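Local coordinates for extracellular solute-binding protein, family 1 (Bifidobacterium longum subsp. infantis ATCC 15697, PDB 3QUF), which probably captures a solute, perhaps a sugar, outside the cell and hands it to an ABC transporter for import, at residues A[111-120]-A[129-137]; A[46-57]-A[319-329]. One frame throughout, in Å; residues are numbered along the deposited sequence.

Contact 1: residues A[111-120]-A[129-137]; sequences FLDGIDDTNF and TYGMPVSAW. With SO4 (sulfate ion), chain D.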
loop_
_atom_site.group_PDB
_atom_site.type_symbol
_atom_site.label_atom_id
_atom_site.label_comp_id
_atom_site.label_asym_id
_atom_site.label_seq_id
_atom_site.Cartn_x
_atom_site.Cartn_y
_atom_site.Cartn_z
ATOM N N PHE A 111 -23.444 -4.815 1.036
ATOM C CA PHE A 111 -22.340 -5.346 0.269
ATOM C C PHE A 111 -20.943 -4.985 0.811
ATOM O O PHE A 111 -19.930 -5.542 0.381
ATOM C CB PHE A 111 -22.473 -5.012 -1.238
ATOM C CG PHE A 111 -22.442 -3.526 -1.587
ATOM C CD1 PHE A 111 -21.266 -2.792 -1.559
ATOM C CD2 PHE A 111 -23.588 -2.901 -2.027
ATOM C CE1 PHE A 111 -21.253 -1.466 -1.890
ATOM C CE2 PHE A 111 -23.579 -1.594 -2.382
ATOM C CZ PHE A 111 -22.418 -0.859 -2.324
ATOM N N LEU A 112 -20.886 -4.078 1.790
ATOM C CA LEU A 112 -19.652 -3.760 2.479
ATOM C C LEU A 112 -19.289 -4.757 3.568
ATOM O O LEU A 112 -18.188 -4.726 4.081
ATOM C CB LEU A 112 -19.706 -2.381 3.106
ATOM C CG LEU A 112 -20.073 -1.213 2.200
ATOM C CD1 LEU A 112 -20.239 0.049 3.052
ATOM C CD2 LEU A 112 -19.027 -1.047 1.090
ATOM N N ASP A 113 -20.217 -5.643 3.946
ATOM C CA ASP A 113 -19.977 -6.490 5.084
ATOM C C ASP A 113 -18.818 -7.454 4.794
ATOM O O ASP A 113 -18.614 -7.914 3.653
ATOM C CB ASP A 113 -21.260 -7.215 5.500
ATOM C CG ASP A 113 -22.309 -6.279 6.098
ATOM O OD1 ASP A 113 -22.011 -5.134 6.507
ATOM O OD2 ASP A 113 -23.457 -6.727 6.203
ATOM N N GLY A 114 -17.991 -7.691 5.817
ATOM C CA GLY A 114 -16.871 -8.627 5.714
ATOM C C GLY A 114 -15.526 -7.944 5.554
ATOM O O GLY A 114 -14.474 -8.580 5.657
ATOM N N ILE A 115 -15.552 -6.635 5.272
ATOM C CA ILE A 115 -14.343 -5.859 5.098
ATOM C C ILE A 115 -14.167 -4.969 6.308
ATOM O O ILE A 115 -15.067 -4.194 6.666
ATOM C CB ILE A 115 -14.461 -4.972 3.829
ATOM C CG1 ILE A 115 -14.730 -5.834 2.594
ATOM C CG2 ILE A 115 -13.211 -4.059 3.653
ATOM C CD1 ILE A 115 -15.197 -5.092 1.369
ATOM N N ASP A 116 -13.026 -5.075 6.971
ATOM C CA ASP A 116 -12.851 -4.352 8.237
ATOM C C ASP A 116 -12.965 -2.832 8.026
ATOM O O ASP A 116 -12.538 -2.277 7.030
ATOM C CB ASP A 116 -11.499 -4.720 8.887
ATOM C CG ASP A 116 -11.458 -6.155 9.451
ATOM O OD1 ASP A 116 -12.522 -6.827 9.557
ATOM O OD2 ASP A 116 -10.344 -6.622 9.824
ATOM N N ASP A 117 -13.576 -2.162 9.016
ATOM C CA ASP A 117 -13.891 -0.729 8.874
ATOM C C ASP A 117 -12.671 0.175 8.602
ATOM O O ASP A 117 -12.781 1.203 7.929
ATOM C CB ASP A 117 -14.650 -0.287 10.094
ATOM C CG ASP A 117 -16.106 -0.760 10.085
ATOM O OD1 ASP A 117 -16.594 -1.281 9.056
ATOM O OD2 ASP A 117 -16.786 -0.557 11.121
ATOM N N THR A 118 -11.490 -0.183 9.102
ATOM C CA THR A 118 -10.286 0.600 8.859
ATOM C C THR A 118 -9.932 0.697 7.392
ATOM O O THR A 118 -9.247 1.647 6.968
ATOM C CB THR A 118 -9.077 0.005 9.592
ATOM O OG1 THR A 118 -9.035 -1.413 9.408
ATOM C CG2 THR A 118 -9.182 0.290 11.101
ATOM N N ASN A 119 -10.401 -0.267 6.599
ATOM C CA ASN A 119 -10.140 -0.248 5.151
ATOM C C ASN A 119 -10.911 0.827 4.374
ATOM O O ASN A 119 -10.640 1.067 3.183
ATOM C CB ASN A 119 -10.395 -1.611 4.554
ATOM C CG ASN A 119 -9.459 -2.636 5.078
ATOM O OD1 ASN A 119 -8.229 -2.445 5.043
ATOM N ND2 ASN A 119 -10.008 -3.730 5.611
ATOM N N PHE A 120 -11.882 1.464 5.033
ATOM C CA PHE A 120 -12.688 2.484 4.344
ATOM C C PHE A 120 -12.182 3.895 4.567
ATOM O O PHE A 120 -12.668 4.812 3.935
ATOM C CB PHE A 120 -14.152 2.355 4.716
ATOM C CG PHE A 120 -14.752 1.057 4.256
ATOM C CD1 PHE A 120 -15.124 0.893 2.936
ATOM C CD2 PHE A 120 -14.903 0.000 5.105
ATOM C CE1 PHE A 120 -15.678 -0.317 2.529
ATOM C CE2 PHE A 120 -15.437 -1.217 4.658
ATOM C CZ PHE A 120 -15.810 -1.346 3.384
ATOM N N THR A 129 -18.985 6.921 3.430
ATOM C CA THR A 129 -18.215 6.030 2.577
ATOM C C THR A 129 -18.612 6.190 1.117
ATOM O O THR A 129 -19.785 6.087 0.781
ATOM C CB THR A 129 -18.431 4.572 3.034
ATOM O OG1 THR A 129 -18.010 4.454 4.408
ATOM C CG2 THR A 129 -17.561 3.624 2.218
ATOM N N TYR A 130 -17.598 6.392 0.276
ATOM C CA TYR A 130 -17.772 6.629 -1.162
ATOM C C TYR A 130 -17.111 5.600 -2.026
ATOM O O TYR A 130 -17.231 5.664 -3.262
ATOM C CB TYR A 130 -17.238 8.016 -1.523
ATOM C CG TYR A 130 -18.072 9.110 -0.946
ATOM C CD1 TYR A 130 -19.305 9.471 -1.537
ATOM C CD2 TYR A 130 -17.659 9.787 0.189
ATOM C CE1 TYR A 130 -20.088 10.486 -0.998
ATOM C CE2 TYR A 130 -18.443 10.819 0.735
ATOM C CZ TYR A 130 -19.662 11.139 0.140
ATOM O OH TYR A 130 -20.451 12.131 0.677
ATOM N N GLY A 131 -16.416 4.632 -1.443
ATOM C CA GLY A 131 -15.745 3.584 -2.249
ATOM C C GLY A 131 -15.485 2.361 -1.401
ATOM O O GLY A 131 -15.453 2.432 -0.142
HETATM N N MSE A 132 -15.296 1.238 -2.089
HETATM C CA MSE A 132 -15.061 -0.013 -1.425
HETATM C C MSE A 132 -13.836 -0.681 -2.018
HETATM O O MSE A 132 -13.841 -1.022 -3.210
HETATM C CB MSE A 132 -16.279 -0.959 -1.609
HETATM C CG MSE A 132 -15.991 -2.377 -1.158
HETATM SE SE MSE A 132 -17.399 -3.638 -1.653
HETATM C CE MSE A 132 -16.999 -3.712 -3.477
ATOM N N PRO A 133 -12.788 -0.901 -1.203
ATOM C CA PRO A 133 -11.687 -1.755 -1.611
ATOM C C PRO A 133 -12.001 -3.200 -1.269
ATOM O O PRO A 133 -12.666 -3.476 -0.267
ATOM C CB PRO A 133 -10.542 -1.275 -0.726
ATOM C CG PRO A 133 -11.204 -0.841 0.538
ATOM C CD PRO A 133 -12.655 -0.497 0.213
ATOM N N VAL A 134 -11.545 -4.117 -2.109
ATOM C CA VAL A 134 -11.676 -5.511 -1.802
ATOM C C VAL A 134 -10.352 -6.269 -1.765
ATOM O O VAL A 134 -10.350 -7.463 -1.423
ATOM C CB VAL A 134 -12.635 -6.226 -2.756
ATOM C CG1 VAL A 134 -14.048 -5.603 -2.615
ATOM C CG2 VAL A 134 -12.105 -6.167 -4.219
ATOM N N SER A 135 -9.255 -5.596 -2.076
ATOM C CA SER A 135 -7.978 -6.278 -2.201
ATOM C C SER A 135 -6.861 -5.337 -1.834
ATOM O O SER A 135 -7.050 -4.115 -1.788
ATOM C CB SER A 135 -7.788 -6.810 -3.607
ATOM O OG SER A 135 -7.796 -5.754 -4.504
ATOM N N ALA A 136 -5.688 -5.913 -1.565
ATOM C CA ALA A 136 -4.570 -5.161 -1.021
ATOM C C ALA A 136 -3.277 -5.797 -1.467
ATOM O O ALA A 136 -3.207 -6.972 -1.815
ATOM C CB ALA A 136 -4.625 -5.135 0.510
ATOM N N TRP A 137 -2.242 -4.992 -1.428
ATOM C CA TRP A 137 -0.882 -5.457 -1.568
ATOM C C TRP A 137 -0.163 -5.320 -0.234
ATOM O O TRP A 137 -0.580 -4.523 0.622
ATOM C CB TRP A 137 -0.174 -4.602 -2.612
ATOM C CG TRP A 137 -0.016 -3.154 -2.217
ATOM C CD1 TRP A 137 -0.893 -2.117 -2.434
ATOM C CD2 TRP A 137 1.094 -2.575 -1.511
ATOM N NE1 TRP A 137 -0.430 -0.958 -1.874
ATOM C CE2 TRP A 137 0.810 -1.196 -1.338
ATOM C CE3 TRP A 137 2.299 -3.079 -1.033
ATOM C CZ2 TRP A 137 1.669 -0.347 -0.665
ATOM C CZ3 TRP A 137 3.171 -2.216 -0.362
ATOM C CH2 TRP A 137 2.845 -0.873 -0.185
HETATM S S SO4 D . -18.648 -7.038 9.042
HETATM O O1 SO4 D . -18.205 -6.114 8.007
HETATM O O2 SO4 D . -18.611 -6.355 10.334
HETATM O O3 SO4 D . -20.014 -7.483 8.764
HETATM O O4 SO4 D . -17.753 -8.196 9.086
#
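M132, a selenomethionine, is met by F111, L112, I115 and F120 where the loop 111-120 packs on the stretch leading into strand 135-144; L321 of helix 311-324 also touches M132. Its CG anti to the backbone N (chi1 169°) and an extended chi2 carry SE to the rim of the F111 ring: SE lies 5.2 Å from the F111 ring centroid and 78° off the ring normal, a Met-aromatic contact at the edge. L112 reaches the root of the same chain, CD2 to M132 CB at 3.9 Å, while the I115 side chain crosses it at about a right angle and sets CD1 3.8 Å from M132 CG. F120 points its CD1-CE1 edge at the other segment; G131 O lies in the ring plane, 3.5 Å from F120 CD1, and P133 CD and T129 CG2 approach the ring obliquely. P133 CG also rests 3.3 Å from N119 O. A sulfate ion accepts a hydrogen bond from G114 N in the type II turn 112-115. No hydrogen bond joins the two segments, and G131 O and P133 O are buried without a polar partner, so cohesion is mainly van der Waals, with carbon and selenium surfaces packed on each other and on backbone carbonyls.

Contact 2: residues A[46-57]-A[319-329]; sequences VVKGFEKKNPDI and KFLAYLNSEEG. With SO4 (sulfate ion), chain C.
F50, F320 and Y323 all hold CG anti to the backbone N (chi1 near 180° in each, 175° in F50), which brings their rings together as an aromatic cluster between helix 40-53 and helix 311-324, whose facing segments cross at 121°. The F320 edge meets the F50 face in a T-shaped pair, centroids of the F50 and F320 rings 5.1 Å apart and planes at 87°; the opposite face of F50 carries N54 CB. F50 in turn directs its edge at the Y323 face in an offset edge-to-face pair, and F50 CB adds a CH-pi contact over that face. V46 is a knob in a hole formed by F320, Y323, L324 and G329, with V46 CG1 3.6 Å from L324 CD2. Further out, F320 also meets F34, and V46 touches F333 of helix 327-337.

Polar groups border the cluster. The Y323 hydroxyl passes close to the backbone of G49, Y323 OH to G49 CA 3.4 Å, and gives its proton to the anti lone pair of E328 OE2, a bond that ties the tyrosine ring to the next helix. The aliphatic end of K53 lies against the same carboxylate, although NZ stays beyond salt-bridge distance. S326 caps the N-terminus of that helix, accepting from G329 N, while E327 N donates to a sulfate ion. N54 ND2 makes a nearly straight bond to F50 O, which lies almost in the amide plane, and this fixes the flip of the amide, leaving OD1 to accept from a water that also bridges D56 and K319. That water donates to N54 OD1 at 2.7 Å and to D56 OD1 at 2.8 Å, and accepts from K319 NZ at 3.0 Å.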
loop_
_atom_site.group_PDB
_atom_site.type_symbol
_atom_site.label_atom_id
_atom_site.label_comp_id
_atom_site.label_asym_id
_atom_site.label_seq_id
_atom_site.Cartn_x
_atom_site.Cartn_y
_atom_site.Cartn_z
ATOM N N VAL A 46 -13.769 -11.360 -13.434
ATOM C CA VAL A 46 -14.820 -10.833 -12.573
ATOM C C VAL A 46 -16.000 -10.349 -13.430
ATOM O O VAL A 46 -17.168 -10.697 -13.185
ATOM C CB VAL A 46 -14.302 -9.667 -11.665
ATOM C CG1 VAL A 46 -15.442 -9.034 -10.882
ATOM C CG2 VAL A 46 -13.222 -10.159 -10.719
ATOM N N VAL A 47 -15.697 -9.550 -14.443
ATOM C CA VAL A 47 -16.723 -9.028 -15.354
ATOM C C VAL A 47 -17.506 -10.182 -15.992
ATOM O O VAL A 47 -18.726 -10.179 -15.966
ATOM C CB VAL A 47 -16.106 -8.039 -16.362
ATOM C CG1 VAL A 47 -17.104 -7.636 -17.468
ATOM C CG2 VAL A 47 -15.677 -6.780 -15.615
ATOM N N LYS A 48 -16.784 -11.168 -16.517
ATOM C CA LYS A 48 -17.403 -12.317 -17.191
ATOM C C LYS A 48 -18.330 -13.071 -16.255
ATOM O O LYS A 48 -19.482 -13.375 -16.598
ATOM C CB LYS A 48 -16.326 -13.225 -17.777
ATOM C CG LYS A 48 -15.668 -12.620 -19.016
ATOM C CD LYS A 48 -14.621 -13.582 -19.644
ATOM C CE LYS A 48 -13.394 -12.833 -20.276
ATOM N NZ LYS A 48 -12.177 -12.637 -19.365
ATOM N N GLY A 49 -17.844 -13.336 -15.050
ATOM C CA GLY A 49 -18.637 -14.049 -14.050
ATOM C C GLY A 49 -19.873 -13.297 -13.659
ATOM O O GLY A 49 -20.959 -13.863 -13.567
ATOM N N PHE A 50 -19.734 -11.993 -13.468
ATOM C CA PHE A 50 -20.879 -11.189 -13.128
ATOM C C PHE A 50 -21.953 -11.234 -14.208
ATOM O O PHE A 50 -23.122 -11.442 -13.916
ATOM C CB PHE A 50 -20.450 -9.738 -12.892
ATOM C CG PHE A 50 -21.605 -8.817 -12.647
ATOM C CD1 PHE A 50 -22.262 -8.816 -11.429
ATOM C CD2 PHE A 50 -22.074 -7.961 -13.655
ATOM C CE1 PHE A 50 -23.346 -7.929 -11.183
ATOM C CE2 PHE A 50 -23.131 -7.098 -13.410
ATOM C CZ PHE A 50 -23.773 -7.105 -12.174
ATOM N N GLU A 51 -21.544 -11.014 -15.448
ATOM C CA GLU A 51 -22.494 -11.012 -16.584
ATOM C C GLU A 51 -23.246 -12.330 -16.684
ATOM O O GLU A 51 -24.465 -12.355 -16.899
ATOM C CB GLU A 51 -21.743 -10.696 -17.880
ATOM C CG GLU A 51 -21.309 -9.197 -17.949
ATOM C CD GLU A 51 -20.333 -8.862 -19.104
ATOM O OE1 GLU A 51 -19.682 -9.766 -19.678
ATOM O OE2 GLU A 51 -20.176 -7.655 -19.393
ATOM N N LYS A 52 -22.509 -13.422 -16.540
ATOM C CA LYS A 52 -23.086 -14.754 -16.611
ATOM C C LYS A 52 -24.200 -14.960 -15.590
ATOM O O LYS A 52 -25.220 -15.608 -15.879
ATOM C CB LYS A 52 -21.962 -15.776 -16.376
ATOM C CG LYS A 52 -22.356 -17.154 -16.524
ATOM C CD LYS A 52 -21.199 -18.039 -17.009
ATOM C CE LYS A 52 -20.214 -18.379 -16.011
ATOM N NZ LYS A 52 -19.375 -19.480 -16.588
ATOM N N LYS A 53 -24.001 -14.404 -14.395
ATOM C CA LYS A 53 -24.925 -14.585 -13.269
ATOM C C LYS A 53 -26.023 -13.528 -13.121
ATOM O O LYS A 53 -26.935 -13.707 -12.323
ATOM C CB LYS A 53 -24.112 -14.732 -11.977
ATOM C CG LYS A 53 -23.009 -15.812 -12.172
ATOM C CD LYS A 53 -22.553 -16.552 -10.896
ATOM C CE LYS A 53 -21.672 -17.822 -11.218
ATOM N NZ LYS A 53 -22.094 -18.556 -12.492
ATOM N N ASN A 54 -25.983 -12.467 -13.945
ATOM C CA ASN A 54 -26.944 -11.381 -13.877
ATOM C C ASN A 54 -27.482 -11.048 -15.263
ATOM O O ASN A 54 -27.007 -10.121 -15.933
ATOM C CB ASN A 54 -26.261 -10.179 -13.249
ATOM C CG ASN A 54 -25.892 -10.434 -11.822
ATOM O OD1 ASN A 54 -26.714 -10.240 -10.929
ATOM N ND2 ASN A 54 -24.686 -10.930 -11.601
ATOM N N PRO A 55 -28.473 -11.829 -15.706
ATOM C CA PRO A 55 -28.878 -11.783 -17.094
ATOM C C PRO A 55 -29.607 -10.512 -17.452
ATOM O O PRO A 55 -29.692 -10.191 -18.616
ATOM C CB PRO A 55 -29.797 -13.002 -17.221
ATOM C CG PRO A 55 -30.314 -13.212 -15.858
ATOM C CD PRO A 55 -29.174 -12.906 -14.974
ATOM N N ASP A 56 -30.156 -9.819 -16.444
ATOM C CA ASP A 56 -30.904 -8.600 -16.529
ATOM C C ASP A 56 -30.000 -7.360 -16.608
ATOM O O ASP A 56 -30.505 -6.254 -16.692
ATOM C CB ASP A 56 -31.762 -8.496 -15.241
ATOM C CG ASP A 56 -30.920 -8.530 -13.920
ATOM O OD1 ASP A 56 -30.061 -9.451 -13.664
ATOM O OD2 ASP A 56 -31.122 -7.570 -13.118
ATOM N N ILE A 57 -28.691 -7.548 -16.469
ATOM C CA ILE A 57 -27.758 -6.401 -16.456
ATOM C C ILE A 57 -26.800 -6.516 -17.605
ATOM O O ILE A 57 -26.181 -7.575 -17.781
ATOM C CB ILE A 57 -27.023 -6.290 -15.124
ATOM C CG1 ILE A 57 -28.065 -6.139 -13.998
ATOM C CG2 ILE A 57 -25.930 -5.115 -15.148
ATOM C CD1 ILE A 57 -27.536 -6.203 -12.609
ATOM N N LYS A 319 -25.287 -4.358 -7.368
ATOM C CA LYS A 319 -25.128 -5.815 -7.584
ATOM C C LYS A 319 -23.718 -6.182 -8.050
ATOM O O LYS A 319 -23.187 -7.226 -7.680
ATOM C CB LYS A 319 -26.174 -6.342 -8.568
ATOM C CG LYS A 319 -27.562 -6.413 -7.971
ATOM C CD LYS A 319 -28.530 -7.089 -8.952
ATOM C CE LYS A 319 -29.953 -7.206 -8.399
ATOM N NZ LYS A 319 -30.745 -8.241 -9.164
ATOM N N PHE A 320 -23.089 -5.327 -8.851
ATOM C CA PHE A 320 -21.719 -5.548 -9.262
ATOM C C PHE A 320 -20.734 -5.445 -8.090
ATOM O O PHE A 320 -19.911 -6.339 -7.885
ATOM C CB PHE A 320 -21.306 -4.597 -10.368
ATOM C CG PHE A 320 -19.920 -4.846 -10.871
ATOM C CD1 PHE A 320 -19.619 -5.980 -11.607
ATOM C CD2 PHE A 320 -18.900 -3.957 -10.580
ATOM C CE1 PHE A 320 -18.338 -6.201 -12.036
ATOM C CE2 PHE A 320 -17.624 -4.156 -11.048
ATOM C CZ PHE A 320 -17.323 -5.266 -11.759
ATOM N N LEU A 321 -20.910 -4.424 -7.244
ATOM C CA LEU A 321 -20.072 -4.300 -6.032
ATOM C C LEU A 321 -20.277 -5.476 -5.100
ATOM O O LEU A 321 -19.309 -5.996 -4.536
ATOM C CB LEU A 321 -20.283 -2.946 -5.353
ATOM C CG LEU A 321 -19.359 -1.828 -5.905
ATOM C CD1 LEU A 321 -19.589 -1.457 -7.291
ATOM C CD2 LEU A 321 -19.478 -0.551 -5.022
ATOM N N ALA A 322 -21.506 -5.942 -4.982
ATOM C CA ALA A 322 -21.802 -7.109 -4.168
ATOM C C ALA A 322 -21.128 -8.350 -4.691
ATOM O O ALA A 322 -20.681 -9.183 -3.905
ATOM C CB ALA A 322 -23.321 -7.323 -4.065
ATOM N N TYR A 323 -21.101 -8.503 -6.025
ATOM C CA TYR A 323 -20.411 -9.623 -6.649
ATOM C C TYR A 323 -18.919 -9.569 -6.431
ATOM O O TYR A 323 -18.258 -10.599 -6.181
ATOM C CB TYR A 323 -20.731 -9.661 -8.156
ATOM C CG TYR A 323 -20.053 -10.822 -8.852
ATOM C CD1 TYR A 323 -20.574 -12.096 -8.770
ATOM C CD2 TYR A 323 -18.885 -10.644 -9.539
ATOM C CE1 TYR A 323 -19.951 -13.156 -9.402
ATOM C CE2 TYR A 323 -18.233 -11.715 -10.169
ATOM C CZ TYR A 323 -18.781 -12.954 -10.077
ATOM O OH TYR A 323 -18.192 -14.040 -10.686
ATOM N N LEU A 324 -18.347 -8.385 -6.557
ATOM C CA LEU A 324 -16.913 -8.171 -6.283
ATOM C C LEU A 324 -16.583 -8.645 -4.874
ATOM O O LEU A 324 -15.612 -9.389 -4.671
ATOM C CB LEU A 324 -16.511 -6.699 -6.432
ATOM C CG LEU A 324 -16.140 -6.164 -7.817
ATOM C CD1 LEU A 324 -16.190 -4.619 -7.844
ATOM C CD2 LEU A 324 -14.782 -6.643 -8.217
ATOM N N ASN A 325 -17.408 -8.246 -3.921
ATOM C CA ASN A 325 -17.311 -8.729 -2.526
ATOM C C ASN A 325 -18.135 -9.977 -2.275
ATOM O O ASN A 325 -19.040 -9.991 -1.436
ATOM C CB ASN A 325 -17.662 -7.629 -1.526
ATOM C CG ASN A 325 -17.341 -8.022 -0.098
ATOM O OD1 ASN A 325 -16.561 -8.951 0.136
ATOM N ND2 ASN A 325 -18.031 -7.426 0.845
ATOM N N SER A 326 -17.811 -11.021 -3.034
ATOM C CA SER A 326 -18.368 -12.366 -2.884
ATOM C C SER A 326 -17.205 -13.357 -3.052
ATOM O O SER A 326 -16.165 -13.036 -3.589
ATOM C CB SER A 326 -19.450 -12.663 -3.936
ATOM O OG SER A 326 -18.930 -12.863 -5.258
ATOM N N GLU A 327 -17.400 -14.587 -2.611
ATOM C CA GLU A 327 -16.333 -15.571 -2.651
ATOM C C GLU A 327 -15.831 -15.779 -4.097
ATOM O O GLU A 327 -14.643 -15.739 -4.350
ATOM C CB GLU A 327 -16.815 -16.876 -2.016
ATOM C CG GLU A 327 -15.702 -17.861 -1.746
ATOM C CD GLU A 327 -16.215 -19.152 -1.119
ATOM O OE1 GLU A 327 -17.454 -19.331 -0.944
ATOM O OE2 GLU A 327 -15.376 -19.992 -0.792
ATOM N N GLU A 328 -16.749 -15.886 -5.037
ATOM C CA GLU A 328 -16.402 -16.105 -6.427
ATOM C C GLU A 328 -15.682 -14.900 -6.999
ATOM O O GLU A 328 -14.653 -15.033 -7.664
ATOM C CB GLU A 328 -17.672 -16.389 -7.235
ATOM C CG GLU A 328 -17.412 -16.708 -8.660
ATOM C CD GLU A 328 -18.691 -17.124 -9.388
ATOM O OE1 GLU A 328 -19.237 -18.183 -9.008
ATOM O OE2 GLU A 328 -19.130 -16.386 -10.308
ATOM N N GLY A 329 -16.227 -13.717 -6.737
ATOM C CA GLY A 329 -15.611 -12.477 -7.230
ATOM C C GLY A 329 -14.226 -12.235 -6.690
ATOM O O GLY A 329 -13.310 -11.860 -7.417
HETATM S S SO4 C . -20.467 -15.125 -0.883
HETATM O O1 SO4 C . -19.061 -14.855 -0.667
HETATM O O2 SO4 C . -21.239 -13.885 -1.132
HETATM O O3 SO4 C . -20.644 -16.049 -2.007
HETATM O O4 SO4 C . -20.975 -15.722 0.354
HETATM O O HOH W 1 -29.364 -10.124 -11.062
#

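Overall arrangement
The centres of contacts 1 and 2 lie about 17 Å apart, on the same side of the chain's centre, and along the chain contact 1 is nested within the long loop that contact 2 closes. Helix 311-324 links them: F320 and Y323 serve contact 2, whereas L321 and A322 pack on M132 and F111 of contact 1. Just past that helix, N325 ND2 donates hydrogen bonds to F111 O (2.7 Å) and D113 O (2.9 Å). Contact 1 leads into strand 135-144 of the large mixed sheet; contact 2 joins helices far apart in sequence. Together they bind an early helix, a mid-chain loop and a late helix pair into one body, consistent with the interleaved chain of solute-binding proteins.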